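Local coordinates for protein probable flavin reductase (PDB 3RH7) that binds flavin mononucleotide in a split-barrel domain and probably works as an NADPH-dependent flavin reductase, at residues A[44-48]-A[72-76]. Residues are numbered along the deposited sequence; the frame is centred on the assembly and turned at random.
Sequences PIGFT and NYESM. With FMN (flavin mononucleotide), chain G.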
loop_
_atom_site.group_PDB
_atom_site.type_symbol
_atom_site.label_atom_id
_atom_site.label_comp_id
_atom_site.label_asym_id
_atom_site.label_seq_id
_atom_site.Cartn_x
_atom_site.Cartn_y
_atom_site.Cartn_z
ATOM N N PRO A 44 6.876 28.764 -2.671
ATOM C CA PRO A 44 6.505 27.389 -2.330
ATOM C C PRO A 44 7.578 26.383 -2.749
ATOM O O PRO A 44 8.094 26.432 -3.867
ATOM C CB PRO A 44 5.184 27.179 -3.084
ATOM C CG PRO A 44 5.213 28.132 -4.174
ATOM C CD PRO A 44 5.967 29.323 -3.690
ATOM N N ILE A 45 7.924 25.500 -1.816
ATOM C CA ILE A 45 8.874 24.402 -2.006
ATOM C C ILE A 45 8.179 23.085 -1.659
ATOM O O ILE A 45 7.251 23.056 -0.846
ATOM C CB ILE A 45 10.198 24.575 -1.220
ATOM C CG1 ILE A 45 9.956 24.843 0.282
ATOM C CG2 ILE A 45 11.047 25.650 -1.872
ATOM C CD1 ILE A 45 10.938 24.221 1.158
ATOM N N GLY A 46 8.633 22.014 -2.282
ATOM C CA GLY A 46 8.063 20.703 -2.043
ATOM C C GLY A 46 8.939 19.556 -2.482
ATOM O O GLY A 46 9.985 19.762 -3.112
ATOM N N PHE A 47 8.503 18.330 -2.124
ATOM C CA PHE A 47 9.144 17.065 -2.470
ATOM C C PHE A 47 8.217 15.889 -2.209
ATOM O O PHE A 47 7.471 15.886 -1.235
ATOM C CB PHE A 47 10.466 16.871 -1.725
ATOM C CG PHE A 47 10.401 16.595 -0.242
ATOM C CD1 PHE A 47 10.261 17.635 0.671
ATOM C CD2 PHE A 47 10.599 15.312 0.250
ATOM C CE1 PHE A 47 10.254 17.388 2.047
ATOM C CE2 PHE A 47 10.565 15.063 1.622
ATOM C CZ PHE A 47 10.395 16.105 2.511
ATOM N N THR A 48 8.290 14.878 -3.073
ATOM C CA THR A 48 7.533 13.645 -2.925
ATOM C C THR A 48 8.189 12.789 -1.842
ATOM O O THR A 48 9.405 12.613 -1.868
ATOM C CB THR A 48 7.461 12.911 -4.268
ATOM O OG1 THR A 48 6.742 13.715 -5.189
ATOM C CG2 THR A 48 6.751 11.595 -4.168
ATOM N N ASN A 72 16.446 21.174 -1.183
ATOM C CA ASN A 72 15.550 21.913 -0.299
ATOM C C ASN A 72 15.834 21.663 1.195
ATOM O O ASN A 72 15.174 22.302 2.017
ATOM C CB ASN A 72 14.086 21.519 -0.614
ATOM C CG ASN A 72 13.562 21.969 -1.962
ATOM O OD1 ASN A 72 13.991 22.996 -2.522
ATOM N ND2 ASN A 72 12.581 21.227 -2.481
ATOM N N TYR A 73 16.799 20.753 1.545
ATOM C CA TYR A 73 17.129 20.375 2.935
ATOM C C TYR A 73 17.237 21.578 3.890
ATOM O O TYR A 73 16.616 21.561 4.952
ATOM C CB TYR A 73 18.410 19.526 3.021
ATOM C CG TYR A 73 18.802 19.161 4.445
ATOM C CD1 TYR A 73 18.278 18.029 5.066
ATOM C CD2 TYR A 73 19.666 19.965 5.180
ATOM C CE1 TYR A 73 18.602 17.714 6.384
ATOM C CE2 TYR A 73 19.985 19.666 6.500
ATOM C CZ TYR A 73 19.457 18.536 7.096
ATOM O OH TYR A 73 19.807 18.228 8.391
ATOM N N GLU A 74 18.030 22.595 3.521
ATOM C CA GLU A 74 18.211 23.790 4.350
ATOM C C GLU A 74 16.888 24.557 4.500
ATOM O O GLU A 74 16.487 24.820 5.631
ATOM C CB GLU A 74 19.316 24.700 3.786
ATOM N N SER A 75 16.192 24.853 3.374
ATOM C CA SER A 75 14.906 25.569 3.359
ATOM C C SER A 75 13.843 24.861 4.225
ATOM O O SER A 75 13.171 25.509 5.027
ATOM C CB SER A 75 14.390 25.722 1.928
ATOM O OG SER A 75 14.948 26.848 1.273
HETATM N N MSE A 76 13.737 23.528 4.079
HETATM C CA MSE A 76 12.794 22.663 4.771
HETATM C C MSE A 76 13.012 22.648 6.278
HETATM O O MSE A 76 12.091 22.974 7.018
HETATM C CB MSE A 76 12.907 21.240 4.223
HETATM C CG MSE A 76 11.675 20.398 4.506
HETATM SE SE MSE A 76 10.081 21.133 3.681
HETATM C CE MSE A 76 8.857 20.625 4.919
HETATM N N1 FMN G . 13.012 11.778 -0.818
HETATM C C2 FMN G . 13.215 11.980 0.538
HETATM O O2 FMN G . 14.092 12.776 0.918
HETATM N N3 FMN G . 12.374 11.340 1.443
HETATM C C4 FMN G . 11.351 10.423 1.135
HETATM O O4 FMN G . 10.609 9.872 1.954
HETATM C C4A FMN G . 11.187 10.155 -0.363
HETATM N N5 FMN G . 10.250 9.314 -0.770
HETATM C C5A FMN G . 10.029 9.154 -2.161
HETATM C C6 FMN G . 8.977 8.247 -2.531
HETATM C C7 FMN G . 8.611 8.035 -3.891
HETATM C C7M FMN G . 7.497 7.090 -4.236
HETATM C C8 FMN G . 9.334 8.735 -4.886
HETATM C C8M FMN G . 8.989 8.537 -6.306
HETATM C C9 FMN G . 10.413 9.636 -4.548
HETATM C C9A FMN G . 10.814 9.875 -3.183
HETATM N N10 FMN G . 11.875 10.789 -2.764
HETATM C C10 FMN G . 12.090 10.958 -1.349
HETATM C "C1'" FMN G . 12.696 11.541 -3.792
HETATM C "C2'" FMN G . 12.461 13.113 -3.708
HETATM O "O2'" FMN G . 11.128 13.575 -3.938
HETATM C "C3'" FMN G . 13.372 14.113 -4.474
HETATM O "O3'" FMN G . 14.102 13.546 -5.576
HETATM C "C4'" FMN G . 14.191 15.090 -3.571
HETATM O "O4'" FMN G . 14.624 14.589 -2.255
HETATM C "C5'" FMN G . 13.420 16.384 -3.446
HETATM O "O5'" FMN G . 13.980 17.189 -4.468
HETATM P P FMN G . 15.085 18.323 -4.023
HETATM O O1P FMN G . 14.413 18.771 -2.646
HETATM O O2P FMN G . 15.124 19.444 -5.127
HETATM O O3P FMN G . 16.526 17.756 -4.000
#
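Ile-45, in segment 44-48 of strand 44-56, faces Asn-72, where the chain enters helix 73-78, and their CA atoms, 7.3 Å apart, are the nearest pair between the two backbones. The first turn of the helix is closed by the backbone hydrogen bond from Met-76 N to Asn-72 O, and its side chains meet the strand through Ile-45 and Phe-47. In Ile-45, chi1 of 53° turns CG1 toward the helix, and CD1 at its end packs 3.8 Å from Ser-75 CB and also touches the selenium of Met-76, a selenomethionine. That selenium lies beside the Phe-47 ring, 4.1 Å from CE1 and 86° off the ring normal, an edge-on Met-aromatic contact. Val-35 and Leu-66 of the flanking strands pack against both partners. The Asn-72 amide runs alongside Ile-45 in the opposite direction, OD1 facing CG2, and brings ND2 to 3.0 Å from Gly-46 O and 3.1 Å from FMN O1P, while its backbone N gives O1P a weak hydrogen bond. With an alanine here, Gly-46 O and that phosphate oxygen would probably lose the amide nitrogen that both approach. Farther along the strand, FMN O2' donates to Thr-48 O (2.9 Å), and Phe-47 CB packs on FMN C5'. Strand and helix start thus line the FMN pocket together, and the helix's N-terminal end would probably favour the phosphate's negative charge.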